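PDB 1FFV: cutm, flavoprotein of carbon monoxide dehydrogenase from Hydrogenophaga pseudoflava, which binds FAD and probably passes electrons from the enzyme's iron-sulfur clusters to an external acceptor as carbon monoxide is oxidised to carbon dioxide. Local coordinates for residues V70-M75 with I170-F175; V132-V137 with V147-F152; P121-P126 with G191-A196. All blocks are in the same frame, centred on the assembly; numbering follows the deposited sequence.

Interaction 1: V70-M75 with I170-F175; sequences VVIGAM and IRVPAF
Val70 and Val172 face each other in an antiparallel ladder between strands 69-73 and 166-173, two neighbours in the five-stranded sheet of the FAD-binding domain. The axes of segments 70-73 and 170-173 approach to 4.8 Å, and two hydrogen-bonded pairs, Val70 with Val172 and Ile72 with Ile170, enclose the non-hydrogen-bonded pair of Val71 and Arg171. In the first hydrogen-bonded pair Val70 N reaches Val172 O at 2.7 Å, and Val172 N returns a bond that lies in the carbonyl plane of Val70. The second pair repeats the pattern, its straighter bond running from Ile170 N to Ile72 O at an N-H...O angle of 170°. Between them the CA of Arg171 sends a weaker CA-H...O contact to Val70 O.

Apolar contacts gather on the face carrying Val70, Ile72, Ile170 and Val172. Ile72 extends CD1 diagonally to CG1 of Val172, 4.4 Å away, while helix 85-90 packs against Val70. At the other end of the ladder CD1 of Ile170 comes to 3.8 Å from CA of Ala74, a residue of the FAD pocket.

Charge belongs to the opposite face. Arg171 rises beside Val71, bends at its third torsion, and is held by salt bridges to Glu66 and Glu169; CG2 of Val71 sits over one face of the guanidinium, near its rim, 3.9 Å from NH2.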
loop_
_atom_site.group_PDB
_atom_site.type_symbol
_atom_site.label_atom_id
_atom_site.label_comp_id
_atom_site.label_asym_id
_atom_site.label_seq_id
_atom_site.Cartn_x
_atom_site.Cartn_y
_atom_site.Cartn_z
ATOM N N VAL C 70 -46.288 26.708 32.123
ATOM C CA VAL C 70 -45.200 25.768 31.887
ATOM C C VAL C 70 -44.029 26.602 31.377
ATOM O O VAL C 70 -44.190 27.434 30.483
ATOM C CB VAL C 70 -45.573 24.674 30.864
ATOM C CG1 VAL C 70 -44.367 23.792 30.565
ATOM C CG2 VAL C 70 -46.710 23.815 31.410
ATOM N N VAL C 71 -42.873 26.434 32.007
ATOM C CA VAL C 71 -41.682 27.178 31.632
ATOM C C VAL C 71 -40.690 26.245 30.950
ATOM O O VAL C 71 -40.256 25.237 31.528
ATOM C CB VAL C 71 -41.025 27.828 32.867
ATOM C CG1 VAL C 71 -39.956 28.821 32.440
ATOM C CG2 VAL C 71 -42.081 28.507 33.718
ATOM N N ILE C 72 -40.355 26.582 29.706
ATOM C CA ILE C 72 -39.435 25.788 28.909
ATOM C C ILE C 72 -38.186 26.591 28.534
ATOM O O ILE C 72 -38.283 27.637 27.881
ATOM C CB ILE C 72 -40.123 25.300 27.609
ATOM C CG1 ILE C 72 -41.390 24.504 27.946
ATOM C CG2 ILE C 72 -39.170 24.445 26.805
ATOM C CD1 ILE C 72 -42.237 24.135 26.738
ATOM N N GLY C 73 -37.018 26.094 28.947
ATOM C CA GLY C 73 -35.769 26.769 28.626
ATOM C C GLY C 73 -35.577 26.866 27.121
ATOM O O GLY C 73 -35.812 25.895 26.399
ATOM N N ALA C 74 -35.156 28.033 26.642
ATOM C CA ALA C 74 -34.951 28.242 25.209
ATOM C C ALA C 74 -34.059 27.177 24.577
ATOM O O ALA C 74 -34.244 26.824 23.409
ATOM C CB ALA C 74 -34.374 29.625 24.953
ATOM N N MET C 75 -33.100 26.667 25.349
ATOM C CA MET C 75 -32.174 25.655 24.859
ATOM C C MET C 75 -32.649 24.208 24.996
ATOM O O MET C 75 -31.865 23.267 24.817
ATOM C CB MET C 75 -30.794 25.840 25.491
ATOM C CG MET C 75 -30.022 27.030 24.938
ATOM S SD MET C 75 -29.802 26.934 23.144
ATOM C CE MET C 75 -28.411 25.898 23.043
ATOM N N ILE C 170 -39.522 29.869 27.116
ATOM C CA ILE C 170 -40.822 29.902 26.474
ATOM C C ILE C 170 -41.861 29.546 27.536
ATOM O O ILE C 170 -41.847 28.451 28.108
ATOM C CB ILE C 170 -40.897 28.919 25.263
ATOM C CG1 ILE C 170 -40.016 29.417 24.104
ATOM C CG2 ILE C 170 -42.335 28.776 24.783
ATOM C CD1 ILE C 170 -38.546 29.105 24.242
ATOM N N ARG C 171 -42.737 30.500 27.823
ATOM C CA ARG C 171 -43.779 30.315 28.820
ATOM C C ARG C 171 -45.115 30.069 28.152
ATOM O O ARG C 171 -45.557 30.848 27.307
ATOM C CB ARG C 171 -43.891 31.556 29.696
ATOM C CG ARG C 171 -42.588 32.019 30.291
ATOM C CD ARG C 171 -42.842 33.120 31.287
ATOM N NE ARG C 171 -42.038 32.892 32.472
ATOM C CZ ARG C 171 -42.518 32.548 33.661
ATOM N NH1 ARG C 171 -43.822 32.410 33.860
ATOM N NH2 ARG C 171 -41.668 32.232 34.620
ATOM N N VAL C 172 -45.777 28.997 28.555
ATOM C CA VAL C 172 -47.064 28.671 27.974
ATOM C C VAL C 172 -48.045 28.158 29.020
ATOM O O VAL C 172 -47.669 27.415 29.930
ATOM C CB VAL C 172 -46.923 27.699 26.739
ATOM C CG1 VAL C 172 -45.597 26.977 26.756
ATOM C CG2 VAL C 172 -48.077 26.715 26.669
ATOM N N PRO C 173 -49.296 28.652 28.967
ATOM C CA PRO C 173 -50.315 28.217 29.927
ATOM C C PRO C 173 -50.624 26.736 29.777
ATOM O O PRO C 173 -50.743 26.223 28.667
ATOM C CB PRO C 173 -51.520 29.101 29.580
ATOM C CG PRO C 173 -51.282 29.514 28.167
ATOM C CD PRO C 173 -49.800 29.754 28.128
ATOM N N ALA C 174 -50.669 26.035 30.901
ATOM C CA ALA C 174 -50.971 24.612 30.889
ATOM C C ALA C 174 -52.374 24.416 30.333
ATOM O O ALA C 174 -53.271 25.225 30.584
ATOM C CB ALA C 174 -50.877 24.040 32.300
ATOM N N PHE C 175 -52.544 23.373 29.530
ATOM C CA PHE C 175 -53.840 23.072 28.946
ATOM C C PHE C 175 -54.832 22.818 30.069
ATOM O O PHE C 175 -54.528 22.097 31.024
ATOM C CB PHE C 175 -53.764 21.804 28.084
ATOM C CG PHE C 175 -53.180 22.014 26.711
ATOM C CD1 PHE C 175 -52.595 23.229 26.349
ATOM C CD2 PHE C 175 -53.210 20.979 25.776
ATOM C CE1 PHE C 175 -52.050 23.402 25.078
ATOM C CE2 PHE C 175 -52.668 21.146 24.508
ATOM C CZ PHE C 175 -52.087 22.358 24.156
#

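Interaction 2: V132-V137 with V147-F152; sequences VEAHFV and VPADGF
At the end away from its turn, the beta hairpin of strands 135-140 and 143-148 pairs Phe136 with Val147 and His135 with Pro148. Phe136 N donates to Val147 O at 2.7 Å, almost straight along the C=O axis, and Val147 N answers to Phe136 O at 3.0 Å. Ala149 N adds a third bond, approaching Ala134 O from above the carbonyl plane. Water 1 donates to that same oxygen and accepts from Asp150 N, so two donors grip one carbonyl where the chains part.

Phe136 carries the side-chain contact. With CG anti to its carbonyl carbon (chi1 -48°), the ring reaches across to Ala149 and Phe152. Its CD2 edge points at the centre of one face of Phe152, 3.7 Å from CG of that ring, a T-shaped stack with planes 75° apart. CZ meanwhile touches CB of Ala149 at 3.6 Å, so the ring touches both residues. On the other face of the hairpin the His135 ring crosses Pro148 at a slant, CD2 lying 3.5 Å from CA of the proline.

Glu133, at the Schellman end of helix 125-131, leads into this strand. Ser129 of the helix touches Ala134, Phe136 and Ala149, while Met167 of strand 166-173 packs against both phenylalanines.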
loop_
_atom_site.group_PDB
_atom_site.type_symbol
_atom_site.label_atom_id
_atom_site.label_comp_id
_atom_site.label_asym_id
_atom_site.label_seq_id
_atom_site.Cartn_x
_atom_site.Cartn_y
_atom_site.Cartn_z
ATOM N N VAL C 132 -50.837 27.542 21.225
ATOM C CA VAL C 132 -50.796 27.325 22.675
ATOM C C VAL C 132 -50.731 28.625 23.483
ATOM O O VAL C 132 -50.711 28.598 24.711
ATOM C CB VAL C 132 -49.626 26.384 23.100
ATOM C CG1 VAL C 132 -49.784 25.013 22.446
ATOM C CG2 VAL C 132 -48.273 27.002 22.747
ATOM N N GLU C 133 -50.680 29.753 22.777
ATOM C CA GLU C 133 -50.646 31.087 23.381
ATOM C C GLU C 133 -49.395 31.355 24.206
ATOM O O GLU C 133 -49.448 32.009 25.252
ATOM C CB GLU C 133 -51.901 31.315 24.234
ATOM C CG GLU C 133 -53.197 31.235 23.460
ATOM C CD GLU C 133 -54.413 31.384 24.352
ATOM O OE1 GLU C 133 -54.804 32.531 24.647
ATOM O OE2 GLU C 133 -54.984 30.359 24.763
ATOM N N ALA C 134 -48.262 30.879 23.706
ATOM C CA ALA C 134 -46.995 31.053 24.391
ATOM C C ALA C 134 -46.523 32.500 24.429
ATOM O O ALA C 134 -47.020 33.361 23.703
ATOM C CB ALA C 134 -45.938 30.190 23.734
ATOM N N HIS C 135 -45.581 32.754 25.322
ATOM C CA HIS C 135 -44.970 34.062 25.469
ATOM C C HIS C 135 -43.479 33.797 25.613
ATOM O O HIS C 135 -43.071 32.779 26.170
ATOM C CB HIS C 135 -45.519 34.797 26.689
ATOM C CG HIS C 135 -46.907 35.322 26.501
ATOM N ND1 HIS C 135 -48.023 34.516 26.558
ATOM C CD2 HIS C 135 -47.358 36.574 26.256
ATOM C CE1 HIS C 135 -49.105 35.248 26.356
ATOM N NE2 HIS C 135 -48.728 36.501 26.172
ATOM N N PHE C 136 -42.670 34.696 25.072
ATOM C CA PHE C 136 -41.229 34.531 25.099
ATOM C C PHE C 136 -40.517 35.591 25.933
ATOM O O PHE C 136 -40.740 36.783 25.751
ATOM C CB PHE C 136 -40.694 34.566 23.666
ATOM C CG PHE C 136 -41.454 33.684 22.709
ATOM C CD1 PHE C 136 -41.794 32.380 23.056
ATOM C CD2 PHE C 136 -41.847 34.170 21.462
ATOM C CE1 PHE C 136 -42.518 31.573 22.180
ATOM C CE2 PHE C 136 -42.574 33.369 20.574
ATOM C CZ PHE C 136 -42.909 32.073 20.935
ATOM N N VAL C 137 -39.630 35.146 26.818
ATOM C CA VAL C 137 -38.854 36.045 27.672
ATOM C C VAL C 137 -37.523 36.390 26.995
ATOM O O VAL C 137 -36.732 35.498 26.690
ATOM C CB VAL C 137 -38.583 35.397 29.036
ATOM C CG1 VAL C 137 -37.786 36.330 29.916
ATOM C CG2 VAL C 137 -39.896 35.036 29.704
ATOM N N VAL C 147 -42.781 38.935 25.380
ATOM C CA VAL C 147 -43.608 39.225 24.220
ATOM C C VAL C 147 -44.411 37.984 23.840
ATOM O O VAL C 147 -43.973 36.855 24.095
ATOM C CB VAL C 147 -42.748 39.691 23.026
ATOM C CG1 VAL C 147 -42.110 41.044 23.341
ATOM C CG2 VAL C 147 -41.673 38.653 22.700
ATOM N N PRO C 148 -45.625 38.175 23.281
ATOM C CA PRO C 148 -46.478 37.053 22.877
ATOM C C PRO C 148 -46.047 36.418 21.558
ATOM O O PRO C 148 -45.465 37.081 20.696
ATOM C CB PRO C 148 -47.846 37.707 22.737
ATOM C CG PRO C 148 -47.498 39.045 22.197
ATOM C CD PRO C 148 -46.323 39.456 23.065
ATOM N N ALA C 149 -46.305 35.122 21.425
ATOM C CA ALA C 149 -45.990 34.400 20.198
ATOM C C ALA C 149 -46.821 35.059 19.097
ATOM O O ALA C 149 -46.318 35.348 18.013
ATOM C CB ALA C 149 -46.359 32.933 20.342
ATOM N N ASP C 150 -48.084 35.349 19.416
ATOM C CA ASP C 150 -48.996 35.999 18.479
ATOM C C ASP C 150 -48.613 37.473 18.363
ATOM O O ASP C 150 -49.145 38.324 19.063
ATOM C CB ASP C 150 -50.441 35.853 18.968
ATOM C CG ASP C 150 -51.437 36.568 18.078
ATOM O OD1 ASP C 150 -51.269 36.530 16.844
ATOM O OD2 ASP C 150 -52.398 37.169 18.607
ATOM N N GLY C 151 -47.647 37.756 17.504
ATOM C CA GLY C 151 -47.183 39.120 17.325
ATOM C C GLY C 151 -45.668 39.173 17.248
ATOM O O GLY C 151 -45.091 40.210 16.909
ATOM N N PHE C 152 -45.037 38.030 17.519
ATOM C CA PHE C 152 -43.583 37.886 17.508
ATOM C C PHE C 152 -42.976 37.753 16.106
ATOM O O PHE C 152 -41.829 38.143 15.878
ATOM C CB PHE C 152 -43.199 36.652 18.326
ATOM C CG PHE C 152 -41.719 36.483 18.528
ATOM C CD1 PHE C 152 -41.020 37.311 19.408
ATOM C CD2 PHE C 152 -41.025 35.473 17.865
ATOM C CE1 PHE C 152 -39.647 37.129 19.625
ATOM C CE2 PHE C 152 -39.655 35.284 18.077
ATOM C CZ PHE C 152 -38.969 36.110 18.955
HETATM O O HOH W 1 -49.144 34.276 22.132
#

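Interaction 3: P121-P126 with G191-A196; sequences PGNDHP and GDWATA. With FAD (flavin-adenine dinucleotide), chain J.
Gly122 and Trp193 bring their backbones together at a CA-CA distance of 5.7 Å, and water 2 joins the two loops by donating to Gly122 O and Asp124 OD1 and accepting from Ala194 N. The indole meets the first loop by its edge: Gly122 O lies in the ring plane, 3.1 Å from CD1. The amide of Asn123 lies alongside, nearly coplanar with the indole and next to its NE1.

One face of Trp193 is laid against the flavin, with CZ2 3.3 Å from C9A of FAD; CG stands anti to the carbonyl carbon (chi1 -74°), which carries the rings across the cofactor. Asp124 holds the pyrimidine end in a two-pronged grip. Its backbone N donates to flavin O2 at 2.9 Å, and its OD2 accepts from flavin N3 at 2.8 Å. Tyr183 OH is hydrogen-bonded to OD1 and Lys185 forms a salt bridge with OD2; together these partners help to fix the rotation of the carboxylate.

The arrangement is the isoalloxazine site of a molybdenum hydroxylase flavoprotein, closed between a loop of the FAD-binding domain and one of the C-terminal domain.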
loop_
_atom_site.group_PDB
_atom_site.type_symbol
_atom_site.label_atom_id
_atom_site.label_comp_id
_atom_site.label_asym_id
_atom_site.label_seq_id
_atom_site.Cartn_x
_atom_site.Cartn_y
_atom_site.Cartn_z
ATOM N N PRO C 121 -40.834 30.545 8.017
ATOM C CA PRO C 121 -42.252 30.175 7.863
ATOM C C PRO C 121 -42.358 28.653 7.755
ATOM O O PRO C 121 -43.392 28.064 8.032
ATOM C CB PRO C 121 -42.637 30.812 6.523
ATOM C CG PRO C 121 -41.631 31.887 6.319
ATOM C CD PRO C 121 -40.362 31.334 6.865
ATOM N N GLY C 122 -41.274 28.030 7.318
ATOM C CA GLY C 122 -41.255 26.592 7.176
ATOM C C GLY C 122 -41.201 25.830 8.487
ATOM O O GLY C 122 -41.590 24.667 8.529
ATOM N N ASN C 123 -40.691 26.461 9.543
ATOM C CA ASN C 123 -40.589 25.819 10.853
ATOM C C ASN C 123 -41.967 25.579 11.497
ATOM O O ASN C 123 -42.939 26.268 11.178
ATOM C CB ASN C 123 -39.685 26.644 11.773
ATOM C CG ASN C 123 -38.193 26.452 11.478
ATOM O OD1 ASN C 123 -37.371 26.981 12.220
ATOM N ND2 ASN C 123 -37.847 25.697 10.442
ATOM N N ASP C 124 -42.043 24.604 12.401
ATOM C CA ASP C 124 -43.306 24.247 13.054
ATOM C C ASP C 124 -43.646 24.974 14.356
ATOM O O ASP C 124 -44.814 25.289 14.608
ATOM C CB ASP C 124 -43.365 22.736 13.292
ATOM C CG ASP C 124 -43.249 21.933 12.005
ATOM O OD1 ASP C 124 -44.129 22.049 11.129
ATOM O OD2 ASP C 124 -42.269 21.181 11.866
ATOM N N HIS C 125 -42.644 25.242 15.185
ATOM C CA HIS C 125 -42.897 25.911 16.454
ATOM C C HIS C 125 -43.568 27.267 16.364
ATOM O O HIS C 125 -44.305 27.635 17.275
ATOM C CB HIS C 125 -41.639 25.977 17.316
ATOM C CG HIS C 125 -41.331 24.687 17.999
ATOM N ND1 HIS C 125 -42.198 24.102 18.897
ATOM C CD2 HIS C 125 -40.284 23.840 17.880
ATOM C CE1 HIS C 125 -41.698 22.949 19.302
ATOM N NE2 HIS C 125 -40.537 22.766 18.701
ATOM N N PRO C 126 -43.285 28.058 15.308
ATOM C CA PRO C 126 -43.971 29.353 15.259
ATOM C C PRO C 126 -45.503 29.184 15.346
ATOM O O PRO C 126 -46.131 29.731 16.252
ATOM C CB PRO C 126 -43.509 29.925 13.919
ATOM C CG PRO C 126 -42.091 29.436 13.848
ATOM C CD PRO C 126 -42.216 27.994 14.288
ATOM N N GLY C 191 -39.156 14.177 8.067
ATOM C CA GLY C 191 -38.000 15.043 8.247
ATOM C C GLY C 191 -37.883 16.224 7.297
ATOM O O GLY C 191 -36.811 16.832 7.180
ATOM N N ASP C 192 -38.968 16.526 6.589
ATOM C CA ASP C 192 -38.988 17.638 5.645
ATOM C C ASP C 192 -39.905 18.715 6.198
ATOM O O ASP C 192 -40.708 18.458 7.097
ATOM C CB ASP C 192 -39.504 17.161 4.281
ATOM C CG ASP C 192 -39.363 18.213 3.175
ATOM O OD1 ASP C 192 -38.580 19.176 3.316
ATOM O OD2 ASP C 192 -40.028 18.058 2.132
ATOM N N TRP C 193 -39.765 19.930 5.683
ATOM C CA TRP C 193 -40.612 21.030 6.114
ATOM C C TRP C 193 -41.992 20.853 5.506
ATOM O O TRP C 193 -42.146 20.258 4.442
ATOM C CB TRP C 193 -39.995 22.370 5.721
ATOM C CG TRP C 193 -38.821 22.736 6.587
ATOM C CD1 TRP C 193 -38.842 23.512 7.715
ATOM C CD2 TRP C 193 -37.456 22.352 6.393
ATOM N NE1 TRP C 193 -37.577 23.639 8.231
ATOM C CE2 TRP C 193 -36.704 22.940 7.438
ATOM C CE3 TRP C 193 -36.794 21.570 5.440
ATOM C CZ2 TRP C 193 -35.318 22.772 7.552
ATOM C CZ3 TRP C 193 -35.421 21.400 5.554
ATOM C CH2 TRP C 193 -34.695 22.003 6.606
ATOM N N ALA C 194 -43.002 21.329 6.212
ATOM C CA ALA C 194 -44.369 21.198 5.748
ATOM C C ALA C 194 -44.652 21.933 4.448
ATOM O O ALA C 194 -44.061 22.983 4.172
ATOM C CB ALA C 194 -45.323 21.695 6.820
ATOM N N THR C 195 -45.507 21.331 3.624
ATOM C CA THR C 195 -45.956 21.967 2.394
ATOM C C THR C 195 -47.040 22.934 2.902
ATOM O O THR C 195 -47.239 24.022 2.368
ATOM C CB THR C 195 -46.598 20.945 1.429
ATOM O OG1 THR C 195 -45.605 20.009 0.991
ATOM C CG2 THR C 195 -47.188 21.652 0.220
ATOM N N ALA C 196 -47.722 22.505 3.960
ATOM C CA ALA C 196 -48.765 23.266 4.623
ATOM C C ALA C 196 -49.036 22.570 5.956
ATOM O O ALA C 196 -48.927 21.352 6.058
ATOM C CB ALA C 196 -50.022 23.300 3.775
HETATM P PA FAD J . -29.629 27.637 15.324
HETATM O O1A FAD J . -28.552 28.236 16.132
HETATM O O2A FAD J . -29.310 26.876 14.249
HETATM O O5B FAD J . -30.384 28.836 14.853
HETATM C C5B FAD J . -30.891 29.775 15.780
HETATM C C4B FAD J . -31.193 31.060 15.022
HETATM O O4B FAD J . -31.936 31.855 15.997
HETATM C C3B FAD J . -30.024 31.967 14.745
HETATM O O3B FAD J . -30.284 33.071 13.954
HETATM C C2B FAD J . -29.586 32.231 16.169
HETATM O O2B FAD J . -28.666 33.268 16.216
HETATM C C1B FAD J . -30.894 32.556 16.819
HETATM N N9A FAD J . -31.120 32.004 18.143
HETATM C C8A FAD J . -31.014 30.693 18.534
HETATM N N7A FAD J . -31.294 30.514 19.822
HETATM C C5A FAD J . -31.588 31.770 20.289
HETATM C C6A FAD J . -31.984 32.242 21.608
HETATM N N6A FAD J . -32.121 31.477 22.657
HETATM N N1A FAD J . -32.197 33.587 21.682
HETATM C C2A FAD J . -32.070 34.416 20.621
HETATM N N3A FAD J . -31.720 34.074 19.383
HETATM C C4A FAD J . -31.494 32.733 19.260
HETATM N N1 FAD J . -37.541 22.605 11.810
HETATM C C2 FAD J . -38.859 22.479 11.845
HETATM O O2 FAD J . -39.531 23.209 12.495
HETATM N N3 FAD J . -39.551 21.480 11.119
HETATM C C4 FAD J . -38.886 20.580 10.332
HETATM O O4 FAD J . -39.514 19.735 9.727
HETATM C C4X FAD J . -37.438 20.706 10.276
HETATM N N5 FAD J . -36.735 19.856 9.522
HETATM C C5X FAD J . -35.385 20.013 9.503
HETATM C C6 FAD J . -34.664 19.119 8.710
HETATM C C7 FAD J . -33.310 19.186 8.619
HETATM C C7M FAD J . -32.559 18.207 7.750
HETATM C C8 FAD J . -32.585 20.189 9.353
HETATM C C8M FAD J . -31.080 20.287 9.268
HETATM C C9 FAD J . -33.292 21.094 10.160
HETATM C C9A FAD J . -34.676 21.007 10.236
HETATM N N10 FAD J . -35.455 21.895 11.032
HETATM C C10 FAD J . -36.795 21.761 11.061
HETATM C "C1'" FAD J . -34.757 22.944 11.846
HETATM C "C2'" FAD J . -34.422 22.807 13.404
HETATM O "O2'" FAD J . -35.757 22.398 13.537
HETATM C "C3'" FAD J . -33.876 24.211 13.223
HETATM O "O3'" FAD J . -32.933 23.280 13.802
HETATM C "C4'" FAD J . -33.450 25.039 14.416
HETATM O "O4'" FAD J . -34.375 25.740 13.523
HETATM C "C5'" FAD J . -32.790 26.422 14.386
HETATM O "O5'" FAD J . -32.779 25.887 15.905
HETATM P P FAD J . -31.387 25.677 16.504
HETATM O O1P FAD J . -31.670 25.318 17.980
HETATM O O2P FAD J . -30.631 24.720 15.849
HETATM O O3P FAD J . -30.642 26.939 16.345
HETATM O O HOH W 2 -42.564 22.191 8.948
#

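Overall arrangement
Read together, two of the three contacts build one sheet, and the third lies at the flavin. Interactions 1 and 2 hold neighbouring parts of one antiparallel sheet and touch directly: His135 N probably bonds to Arg171 O at 2.8 Å, and CD1 of Phe136 packs on CG1 of Ile170. Both are largely buried and built on backbone ladders, yet interaction 1 adds aliphatic branches where interaction 2 adds an aromatic pair. Interaction 3, its centre about 20 Å from that of interaction 1 and 18 Å from that of interaction 2, is also buried but joins loops of two domains through a water and the flavin. Helix 125-131 leads from its first loop to the hairpin of interaction 2.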